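Local coordinates for protein probable tRNA pseudouridine synthase D (Methanosarcina mazei, PDB 1Z2Z) that probably converts the uridine at position 13 of transfer RNAs into pseudouridine, at residues R259-V270 with F371-S381; L389-E397 with K409-P417. One frame throughout, in Å; residues are numbered along the deposited sequence.

The two contacts follow one another along the chain and sit on opposite sides of its centre, with centres 37 Å apart and nearest atoms about 16 Å from each other. Contact 1 joins the start of helix 263-287 to the loop after helix 352-363, within the TRUD region and away from the predicted nucleophile, Asp86. Contact 2 begins a few residues further on, where the chain leaves strand 389-391 and then runs beside strand 408-417 of the mixed sheet. It is the one nearer to the predicted active site: the side chain of Phe414 is about 10 Å from that of Asp86. Side chains, including a salt bridge, make the polar links of contact 1, whereas the direct hydrogen bonds across contact 2 run from backbone to backbone.

Contact 1 (R259-V270 with F371-S381); sequences RVLPQNLYRMFV and FNIEKFPEMSS
Arg259 lays one edge of its guanidinium group over a face of the Phe376 ring, making a cation-pi pair in the TRUD part of the protein, where the approach to helix 263-287 meets a loop containing the short 3-10 segment 377-379. CZ of Arg259 is 4.4 Å from the centroid of the Phe376 ring and 22° off its normal, and NH1 leans over the rim. The two planes stand nearly perpendicular, with NH1 over the ring and NH2 directed to Glu378. There NH2 of Arg259 gives a nearly straight bond (174°) of 2.7 Å to OE1 of Glu378; OE1 lies in the guanidinium plane, while NH2 approaches it from above the carboxylate plane. This salt bridge and the hydroxyl of Tyr266 share the carboxylate: Tyr266 OH is 2.5 Å from Glu378 OE2 in a weak hydrogen bond. With CG anti to the backbone N (chi1 -167°), the tyrosine ring reaches out to meet Phe376 rim to rim, neither ring covering the other's face.

The next residue, Arg267, holds the loop by its backbone. Its NE donates to the carbonyl O of Glu378 at 2.9 Å, while NH2 of the same arginine makes a weak bond of 3.2 Å to Ser380 O. Beside these polar contacts Val270 spreads its two methyls: CG1 is 3.7 Å from CE2 at the edge of the Phe371 ring, and CG2 is 4.1 Å from CG of Met379, a selenomethionine. Phe258, from a loop, and Ile189, from helix 182-191, also touch Met379. The loop is tied to itself as well, with OG of Ser380 donating to O of Pro377 at 2.6 Å, on a lone pair in the carbonyl plane.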
loop_
_atom_site.group_PDB
_atom_site.type_symbol
_atom_site.label_atom_id
_atom_site.label_comp_id
_atom_site.label_asym_id
_atom_site.label_seq_id
_atom_site.Cartn_x
_atom_site.Cartn_y
_atom_site.Cartn_z
ATOM N N ARG A 259 7.414 18.965 -15.178
ATOM C CA ARG A 259 6.553 20.114 -14.903
ATOM C C ARG A 259 5.254 20.072 -15.704
ATOM O O ARG A 259 4.544 21.073 -15.813
ATOM C CB ARG A 259 7.315 21.415 -15.200
ATOM C CG ARG A 259 7.381 22.384 -14.019
ATOM C CD ARG A 259 8.343 23.542 -14.276
ATOM N NE ARG A 259 8.516 24.409 -13.109
ATOM C CZ ARG A 259 8.968 24.006 -11.920
ATOM N NH1 ARG A 259 9.296 22.736 -11.723
ATOM N NH2 ARG A 259 9.107 24.875 -10.925
ATOM N N VAL A 260 4.946 18.903 -16.254
ATOM C CA VAL A 260 3.736 18.719 -17.042
ATOM C C VAL A 260 2.706 17.897 -16.262
ATOM O O VAL A 260 1.508 17.920 -16.560
ATOM C CB VAL A 260 4.076 18.018 -18.371
ATOM C CG1 VAL A 260 4.836 18.973 -19.285
ATOM C CG2 VAL A 260 4.930 16.800 -18.098
ATOM N N LEU A 261 3.190 17.181 -15.253
ATOM C CA LEU A 261 2.353 16.346 -14.396
ATOM C C LEU A 261 2.018 17.136 -13.128
ATOM O O LEU A 261 2.869 17.849 -12.598
ATOM C CB LEU A 261 3.121 15.077 -14.006
ATOM C CG LEU A 261 3.971 14.387 -15.083
ATOM C CD1 LEU A 261 4.847 13.320 -14.442
ATOM C CD2 LEU A 261 3.073 13.788 -16.150
ATOM N N PRO A 262 0.781 17.010 -12.613
ATOM C CA PRO A 262 0.390 17.737 -11.401
ATOM C C PRO A 262 1.262 17.337 -10.222
ATOM O O PRO A 262 2.253 16.636 -10.398
ATOM C CB PRO A 262 -1.067 17.326 -11.214
ATOM C CG PRO A 262 -1.093 15.937 -11.770
ATOM C CD PRO A 262 -0.289 16.092 -13.038
ATOM N N GLN A 263 0.891 17.783 -9.024
ATOM C CA GLN A 263 1.632 17.463 -7.796
ATOM C C GLN A 263 1.531 15.994 -7.371
ATOM O O GLN A 263 2.028 15.620 -6.307
ATOM C CB GLN A 263 1.139 18.344 -6.651
ATOM C CG GLN A 263 -0.387 18.476 -6.544
ATOM C CD GLN A 263 -1.113 17.185 -6.160
ATOM O OE1 GLN A 263 -1.269 16.269 -6.973
ATOM N NE2 GLN A 263 -1.567 17.117 -4.913
ATOM N N ASN A 264 0.883 15.177 -8.204
ATOM C CA ASN A 264 0.701 13.751 -7.928
ATOM C C ASN A 264 2.060 13.070 -7.978
ATOM O O ASN A 264 2.843 13.169 -7.031
ATOM C CB ASN A 264 -0.241 13.117 -8.966
ATOM C CG ASN A 264 -0.884 11.813 -8.473
ATOM O OD1 ASN A 264 -1.514 11.083 -9.252
ATOM N ND2 ASN A 264 -0.741 11.528 -7.181
ATOM N N LEU A 265 2.347 12.383 -9.080
ATOM C CA LEU A 265 3.634 11.708 -9.221
ATOM C C LEU A 265 4.736 12.717 -8.948
ATOM O O LEU A 265 5.832 12.351 -8.524
ATOM C CB LEU A 265 3.807 11.128 -10.631
ATOM C CG LEU A 265 3.084 9.822 -10.963
ATOM C CD1 LEU A 265 3.519 8.729 -9.995
ATOM C CD2 LEU A 265 1.585 10.040 -10.894
ATOM N N TYR A 266 4.426 13.985 -9.194
ATOM C CA TYR A 266 5.362 15.085 -8.984
ATOM C C TYR A 266 6.313 14.781 -7.830
ATOM O O TYR A 266 7.512 15.033 -7.916
ATOM C CB TYR A 266 4.582 16.373 -8.691
ATOM C CG TYR A 266 5.413 17.630 -8.763
ATOM C CD1 TYR A 266 6.159 17.928 -9.907
ATOM C CD2 TYR A 266 5.475 18.514 -7.680
ATOM C CE1 TYR A 266 6.952 19.068 -9.970
ATOM C CE2 TYR A 266 6.265 19.659 -7.732
ATOM C CZ TYR A 266 7.002 19.929 -8.877
ATOM O OH TYR A 266 7.802 21.047 -8.919
ATOM N N ARG A 267 5.774 14.220 -6.754
ATOM C CA ARG A 267 6.592 13.893 -5.607
ATOM C C ARG A 267 6.526 12.407 -5.235
ATOM O O ARG A 267 7.168 11.976 -4.275
ATOM C CB ARG A 267 6.180 14.767 -4.416
ATOM C CG ARG A 267 6.095 16.256 -4.744
ATOM C CD ARG A 267 5.922 17.115 -3.493
ATOM N NE ARG A 267 7.187 17.348 -2.807
ATOM C CZ ARG A 267 7.462 16.939 -1.575
ATOM N NH1 ARG A 267 6.556 16.269 -0.874
ATOM N NH2 ARG A 267 8.652 17.194 -1.047
HETATM N N MSE A 268 5.756 11.619 -5.986
HETATM C CA MSE A 268 5.646 10.184 -5.700
HETATM C C MSE A 268 6.965 9.471 -5.968
HETATM O O MSE A 268 7.357 8.564 -5.234
HETATM C CB MSE A 268 4.547 9.529 -6.543
HETATM C CG MSE A 268 3.121 9.881 -6.134
HETATM SE SE MSE A 268 1.816 8.630 -6.912
HETATM C CE MSE A 268 1.041 7.900 -5.270
ATOM N N PHE A 269 7.655 9.880 -7.021
ATOM C CA PHE A 269 8.922 9.259 -7.340
ATOM C C PHE A 269 9.862 9.302 -6.139
ATOM O O PHE A 269 10.247 8.255 -5.619
ATOM C CB PHE A 269 9.555 9.960 -8.533
ATOM C CG PHE A 269 8.634 10.079 -9.702
ATOM C CD1 PHE A 269 8.337 11.322 -10.240
ATOM C CD2 PHE A 269 8.072 8.949 -10.280
ATOM C CE1 PHE A 269 7.475 11.440 -11.323
ATOM C CE2 PHE A 269 7.209 9.060 -11.366
ATOM C CZ PHE A 269 6.920 10.305 -11.893
ATOM N N VAL A 270 10.218 10.504 -5.686
ATOM C CA VAL A 270 11.133 10.642 -4.551
ATOM C C VAL A 270 10.620 9.870 -3.329
ATOM O O VAL A 270 11.400 9.214 -2.635
ATOM C CB VAL A 270 11.379 12.151 -4.168
ATOM C CG1 VAL A 270 12.206 12.242 -2.890
ATOM C CG2 VAL A 270 12.125 12.880 -5.298
ATOM N N PHE A 371 18.798 14.791 -1.410
ATOM C CA PHE A 371 17.338 14.881 -1.422
ATOM C C PHE A 371 16.837 16.300 -1.619
ATOM O O PHE A 371 15.739 16.651 -1.181
ATOM C CB PHE A 371 16.730 14.315 -0.135
ATOM C CG PHE A 371 16.450 12.840 -0.197
ATOM C CD1 PHE A 371 17.391 11.914 0.250
ATOM C CD2 PHE A 371 15.242 12.373 -0.705
ATOM C CE1 PHE A 371 17.137 10.543 0.186
ATOM C CE2 PHE A 371 14.978 11.008 -0.775
ATOM C CZ PHE A 371 15.928 10.090 -0.323
ATOM N N ASN A 372 17.648 17.115 -2.277
ATOM C CA ASN A 372 17.279 18.488 -2.558
ATOM C C ASN A 372 17.457 18.742 -4.043
ATOM O O ASN A 372 18.387 19.418 -4.473
ATOM C CB ASN A 372 18.136 19.455 -1.736
ATOM C CG ASN A 372 17.767 19.449 -0.261
ATOM O OD1 ASN A 372 17.950 18.449 0.434
ATOM N ND2 ASN A 372 17.235 20.570 0.219
ATOM N N ILE A 373 16.554 18.180 -4.829
ATOM C CA ILE A 373 16.605 18.333 -6.270
ATOM C C ILE A 373 16.812 19.795 -6.671
ATOM O O ILE A 373 15.958 20.638 -6.406
ATOM C CB ILE A 373 15.301 17.811 -6.911
ATOM C CG1 ILE A 373 15.110 16.327 -6.579
ATOM C CG2 ILE A 373 15.347 18.006 -8.416
ATOM C CD1 ILE A 373 14.852 16.033 -5.115
ATOM N N GLU A 374 17.947 20.096 -7.301
ATOM C CA GLU A 374 18.234 21.461 -7.740
ATOM C C GLU A 374 17.260 21.873 -8.840
ATOM O O GLU A 374 16.577 22.888 -8.725
ATOM C CB GLU A 374 19.675 21.585 -8.265
ATOM C CG GLU A 374 20.771 21.360 -7.219
ATOM C CD GLU A 374 22.178 21.491 -7.797
ATOM O OE1 GLU A 374 22.535 20.714 -8.705
ATOM O OE2 GLU A 374 22.933 22.370 -7.341
ATOM N N LYS A 375 17.194 21.077 -9.904
ATOM C CA LYS A 375 16.307 21.362 -11.029
ATOM C C LYS A 375 14.862 21.520 -10.547
ATOM O O LYS A 375 14.155 22.440 -10.964
ATOM C CB LYS A 375 16.388 20.229 -12.054
ATOM C CG LYS A 375 17.798 19.718 -12.306
ATOM C CD LYS A 375 18.639 20.729 -13.052
ATOM C CE LYS A 375 18.117 20.921 -14.463
ATOM N NZ LYS A 375 18.987 21.808 -15.281
ATOM N N PHE A 376 14.433 20.613 -9.669
ATOM C CA PHE A 376 13.080 20.639 -9.114
ATOM C C PHE A 376 13.057 20.632 -7.593
ATOM O O PHE A 376 12.811 19.596 -6.969
ATOM C CB PHE A 376 12.254 19.454 -9.613
ATOM C CG PHE A 376 11.494 19.737 -10.862
ATOM C CD1 PHE A 376 10.146 19.423 -10.954
ATOM C CD2 PHE A 376 12.127 20.325 -11.951
ATOM C CE1 PHE A 376 9.431 19.693 -12.115
ATOM C CE2 PHE A 376 11.426 20.600 -13.120
ATOM C CZ PHE A 376 10.072 20.283 -13.204
ATOM N N PRO A 377 13.291 21.797 -6.973
ATOM C CA PRO A 377 13.287 21.881 -5.511
ATOM C C PRO A 377 11.962 21.419 -4.909
ATOM O O PRO A 377 11.945 20.661 -3.939
ATOM C CB PRO A 377 13.566 23.358 -5.259
ATOM C CG PRO A 377 12.932 24.021 -6.448
ATOM C CD PRO A 377 13.385 23.137 -7.578
ATOM N N GLU A 378 10.859 21.880 -5.496
ATOM C CA GLU A 378 9.514 21.531 -5.034
ATOM C C GLU A 378 9.401 20.013 -4.945
ATOM O O GLU A 378 8.622 19.465 -4.161
ATOM C CB GLU A 378 8.450 22.051 -6.016
ATOM C CG GLU A 378 8.818 23.325 -6.789
ATOM C CD GLU A 378 9.764 23.063 -7.955
ATOM O OE1 GLU A 378 10.173 24.030 -8.632
ATOM O OE2 GLU A 378 10.096 21.884 -8.197
HETATM N N MSE A 379 10.204 19.349 -5.767
HETATM C CA MSE A 379 10.226 17.904 -5.844
HETATM C C MSE A 379 11.130 17.290 -4.788
HETATM O O MSE A 379 11.156 16.070 -4.618
HETATM C CB MSE A 379 10.703 17.492 -7.233
HETATM C CG MSE A 379 10.608 16.017 -7.527
HETATM SE SE MSE A 379 11.383 15.662 -9.244
HETATM C CE MSE A 379 9.816 15.964 -10.356
ATOM N N SER A 380 11.874 18.134 -4.079
ATOM C CA SER A 380 12.776 17.633 -3.052
ATOM C C SER A 380 12.102 17.606 -1.694
ATOM O O SER A 380 11.477 18.574 -1.261
ATOM C CB SER A 380 14.061 18.469 -2.988
ATOM O OG SER A 380 13.845 19.727 -2.383
ATOM N N SER A 381 12.232 16.469 -1.034
ATOM C CA SER A 381 11.647 16.273 0.271
ATOM C C SER A 381 12.753 16.313 1.306
ATOM O O SER A 381 13.934 16.148 0.981
ATOM C CB SER A 381 10.927 14.922 0.323
ATOM O OG SER A 381 10.387 14.664 1.609
#

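Contact 2 (L389-E397 with K409-P417)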
loop_
_atom_site.group_PDB
_atom_site.type_symbol
_atom_site.label_atom_id
_atom_site.label_comp_id
_atom_site.label_asym_id
_atom_site.label_seq_id
_atom_site.Cartn_x
_atom_site.Cartn_y
_atom_site.Cartn_z
ATOM N N LEU A 389 6.408 -1.468 12.897
ATOM C CA LEU A 389 5.530 -2.605 13.082
ATOM C C LEU A 389 4.114 -2.236 12.664
ATOM O O LEU A 389 3.658 -1.115 12.889
ATOM C CB LEU A 389 5.526 -3.027 14.545
ATOM C CG LEU A 389 4.395 -3.961 14.990
ATOM C CD1 LEU A 389 4.513 -5.310 14.285
ATOM C CD2 LEU A 389 4.451 -4.154 16.502
ATOM N N LEU A 390 3.414 -3.179 12.052
ATOM C CA LEU A 390 2.053 -2.927 11.635
ATOM C C LEU A 390 1.138 -3.782 12.501
ATOM O O LEU A 390 0.904 -4.952 12.205
ATOM C CB LEU A 390 1.892 -3.281 10.161
ATOM C CG LEU A 390 0.635 -2.747 9.462
ATOM C CD1 LEU A 390 0.896 -2.658 7.972
ATOM C CD2 LEU A 390 -0.562 -3.625 9.774
ATOM N N GLU A 391 0.636 -3.194 13.580
ATOM C CA GLU A 391 -0.247 -3.889 14.505
ATOM C C GLU A 391 -1.217 -4.792 13.751
ATOM O O GLU A 391 -1.876 -4.350 12.804
ATOM C CB GLU A 391 -1.013 -2.865 15.349
ATOM C CG GLU A 391 -2.111 -3.440 16.246
ATOM C CD GLU A 391 -1.571 -4.238 17.414
ATOM O OE1 GLU A 391 -2.387 -4.809 18.176
ATOM O OE2 GLU A 391 -0.333 -4.295 17.573
ATOM N N VAL A 392 -1.272 -6.056 14.171
ATOM C CA VAL A 392 -2.149 -7.076 13.591
ATOM C C VAL A 392 -2.253 -8.280 14.524
ATOM O O VAL A 392 -1.247 -8.784 15.013
ATOM C CB VAL A 392 -1.633 -7.586 12.210
ATOM C CG1 VAL A 392 -1.908 -6.563 11.134
ATOM C CG2 VAL A 392 -0.150 -7.858 12.269
ATOM N N LYS A 393 -3.473 -8.735 14.772
ATOM C CA LYS A 393 -3.695 -9.891 15.634
ATOM C C LYS A 393 -4.650 -10.846 14.928
ATOM O O LYS A 393 -5.812 -10.979 15.311
ATOM C CB LYS A 393 -4.287 -9.444 16.972
ATOM C CG LYS A 393 -4.506 -10.575 17.956
ATOM C CD LYS A 393 -4.782 -10.048 19.347
ATOM C CE LYS A 393 -4.794 -11.200 20.316
ATOM N NZ LYS A 393 -3.605 -12.056 20.033
ATOM N N PRO A 394 -4.159 -11.532 13.884
ATOM C CA PRO A 394 -4.942 -12.481 13.088
ATOM C C PRO A 394 -5.458 -13.711 13.816
ATOM O O PRO A 394 -4.985 -14.047 14.900
ATOM C CB PRO A 394 -3.994 -12.832 11.942
ATOM C CG PRO A 394 -2.650 -12.711 12.569
ATOM C CD PRO A 394 -2.773 -11.457 13.391
ATOM N N LYS A 395 -6.448 -14.358 13.204
ATOM C CA LYS A 395 -7.079 -15.568 13.732
ATOM C C LYS A 395 -7.197 -16.564 12.572
ATOM O O LYS A 395 -8.045 -16.408 11.696
ATOM C CB LYS A 395 -8.469 -15.229 14.285
ATOM C CG LYS A 395 -8.447 -14.240 15.450
ATOM C CD LYS A 395 -9.840 -13.686 15.787
ATOM C CE LYS A 395 -10.316 -12.660 14.750
ATOM N NZ LYS A 395 -11.650 -12.051 15.068
ATOM N N PHE A 396 -6.340 -17.582 12.572
ATOM C CA PHE A 396 -6.333 -18.579 11.505
ATOM C C PHE A 396 -7.351 -19.699 11.698
ATOM O O PHE A 396 -7.912 -19.880 12.779
ATOM C CB PHE A 396 -4.925 -19.167 11.354
ATOM C CG PHE A 396 -4.446 -19.898 12.570
ATOM C CD1 PHE A 396 -4.751 -21.243 12.751
ATOM C CD2 PHE A 396 -3.733 -19.230 13.562
ATOM C CE1 PHE A 396 -4.362 -21.913 13.904
ATOM C CE2 PHE A 396 -3.340 -19.888 14.718
ATOM C CZ PHE A 396 -3.653 -21.235 14.891
ATOM N N GLU A 397 -7.568 -20.447 10.623
ATOM C CA GLU A 397 -8.517 -21.552 10.581
ATOM C C GLU A 397 -8.099 -22.420 9.393
ATOM O O GLU A 397 -8.231 -22.006 8.239
ATOM C CB GLU A 397 -9.930 -20.992 10.365
ATOM C CG GLU A 397 -11.039 -22.022 10.146
ATOM C CD GLU A 397 -11.527 -22.646 11.440
ATOM O OE1 GLU A 397 -11.819 -21.891 12.393
ATOM O OE2 GLU A 397 -11.635 -23.888 11.493
ATOM N N LYS A 409 -6.709 -25.594 2.898
ATOM C CA LYS A 409 -7.041 -24.183 2.742
ATOM C C LYS A 409 -6.842 -23.484 4.080
ATOM O O LYS A 409 -6.858 -24.128 5.127
ATOM C CB LYS A 409 -8.495 -24.022 2.300
ATOM C CG LYS A 409 -9.478 -24.530 3.341
ATOM C CD LYS A 409 -10.900 -24.192 2.988
ATOM C CE LYS A 409 -11.798 -24.609 4.117
ATOM N NZ LYS A 409 -13.231 -24.444 3.783
ATOM N N ALA A 410 -6.667 -22.169 4.052
ATOM C CA ALA A 410 -6.467 -21.411 5.287
ATOM C C ALA A 410 -7.393 -20.201 5.308
ATOM O O ALA A 410 -7.487 -19.478 4.324
ATOM C CB ALA A 410 -5.016 -20.966 5.386
ATOM N N VAL A 411 -8.077 -19.985 6.425
ATOM C CA VAL A 411 -8.989 -18.855 6.543
ATOM C C VAL A 411 -8.421 -17.775 7.462
ATOM O O VAL A 411 -8.663 -17.800 8.665
ATOM C CB VAL A 411 -10.359 -19.288 7.120
ATOM C CG1 VAL A 411 -11.293 -18.095 7.204
ATOM C CG2 VAL A 411 -10.971 -20.368 6.254
ATOM N N LEU A 412 -7.678 -16.827 6.897
ATOM C CA LEU A 412 -7.086 -15.742 7.676
ATOM C C LEU A 412 -8.040 -14.570 7.875
ATOM O O LEU A 412 -8.359 -13.875 6.917
ATOM C CB LEU A 412 -5.830 -15.228 6.979
ATOM C CG LEU A 412 -4.559 -16.053 7.184
ATOM C CD1 LEU A 412 -3.487 -15.626 6.184
ATOM C CD2 LEU A 412 -4.079 -15.870 8.626
ATOM N N GLU A 413 -8.485 -14.326 9.103
ATOM C CA GLU A 413 -9.394 -13.205 9.344
ATOM C C GLU A 413 -8.852 -12.235 10.377
ATOM O O GLU A 413 -8.661 -12.595 11.534
ATOM C CB GLU A 413 -10.753 -13.716 9.796
ATOM C CG GLU A 413 -10.665 -14.712 10.909
ATOM C CD GLU A 413 -11.980 -15.402 11.137
ATOM O OE1 GLU A 413 -12.003 -16.407 11.889
ATOM O OE2 GLU A 413 -12.991 -14.934 10.564
ATOM N N PHE A 414 -8.617 -10.998 9.965
ATOM C CA PHE A 414 -8.085 -9.997 10.876
ATOM C C PHE A 414 -8.661 -8.628 10.533
ATOM O O PHE A 414 -9.687 -8.534 9.856
ATOM C CB PHE A 414 -6.570 -9.986 10.748
ATOM C CG PHE A 414 -6.090 -9.850 9.330
ATOM C CD1 PHE A 414 -5.912 -8.600 8.755
ATOM C CD2 PHE A 414 -5.804 -10.965 8.569
ATOM C CE1 PHE A 414 -5.466 -8.472 7.427
ATOM C CE2 PHE A 414 -5.359 -10.840 7.245
ATOM C CZ PHE A 414 -5.187 -9.597 6.686
HETATM N N MSE A 415 -8.026 -7.566 11.015
HETATM C CA MSE A 415 -8.496 -6.229 10.683
HETATM C C MSE A 415 -7.382 -5.218 10.665
HETATM O O MSE A 415 -6.447 -5.296 11.453
HETATM C CB MSE A 415 -9.577 -5.774 11.632
HETATM C CG MSE A 415 -9.129 -5.579 13.018
HETATM SE SE MSE A 415 -10.429 -4.423 13.764
HETATM C CE MSE A 415 -9.442 -2.765 13.385
ATOM N N LEU A 416 -7.493 -4.275 9.743
ATOM C CA LEU A 416 -6.496 -3.238 9.565
ATOM C C LEU A 416 -7.137 -1.834 9.569
ATOM O O LEU A 416 -8.325 -1.693 9.316
ATOM C CB LEU A 416 -5.756 -3.505 8.253
ATOM C CG LEU A 416 -4.469 -4.341 8.292
ATOM C CD1 LEU A 416 -4.515 -5.381 9.377
ATOM C CD2 LEU A 416 -4.257 -4.969 6.934
ATOM N N PRO A 417 -6.360 -0.783 9.898
ATOM C CA PRO A 417 -6.869 0.597 9.929
ATOM C C PRO A 417 -6.724 1.259 8.567
ATOM O O PRO A 417 -5.802 0.933 7.827
ATOM C CB PRO A 417 -5.965 1.255 10.952
ATOM C CG PRO A 417 -4.639 0.621 10.612
ATOM C CD PRO A 417 -5.037 -0.848 10.550
HETATM O O HOH W 1 -5.193 -4.603 13.835
#
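Glu413 lies against the backbone of Lys395 where the segment 389-397 runs antiparallel beside strand 408-417. Beyond CB, its CG falls between the backbone N and the carbonyl carbon (chi1 50°), which brings that methylene 3.2 Å from the carbonyl O of Lys395 and close to CB of the same lysine. CD is more distant from that oxygen, and OE1 stays 4.0 Å from Lys395 O without bonding to it. The extended chain carries the carboxylate onward, where OE2 forms a salt bridge with Arg136 of strand 130-142. If an alanine stood here, Arg136 would probably be left without its carboxylate mate and the methylene cover over the Lys395 carbonyl would be lost.

The backbones are joined loosely at this point. Lys395 N donates to Glu413 O at 3.3 Å from above the carbonyl plane, and the return bond from Glu413 N to Lys395 O is weak. A firmer link follows at Val411, whose N donates to Glu397 O at 2.7 Å (159°); the two side chains lie side by side there, CB of Glu397 3.7 Å from CB of Val411. Toward the other end the chains diverge: a water donates to Met415 O and, weakly, to Glu391 O, and CG1 of Val392 packs on CD1 of Leu416 at 3.4 Å.

Across its other edge, strand 408-417 forms backbone hydrogen bonds through Ala410, Leu412 and Phe414 to Val139, Ile137 and Phe135 of strand 130-142, so the segment 389-397 flanks a sheet strand already paired. Helix 423-430 covers Pro394, Leu412 and Phe414, whereas the Phe396 ring rests on helix 146-163.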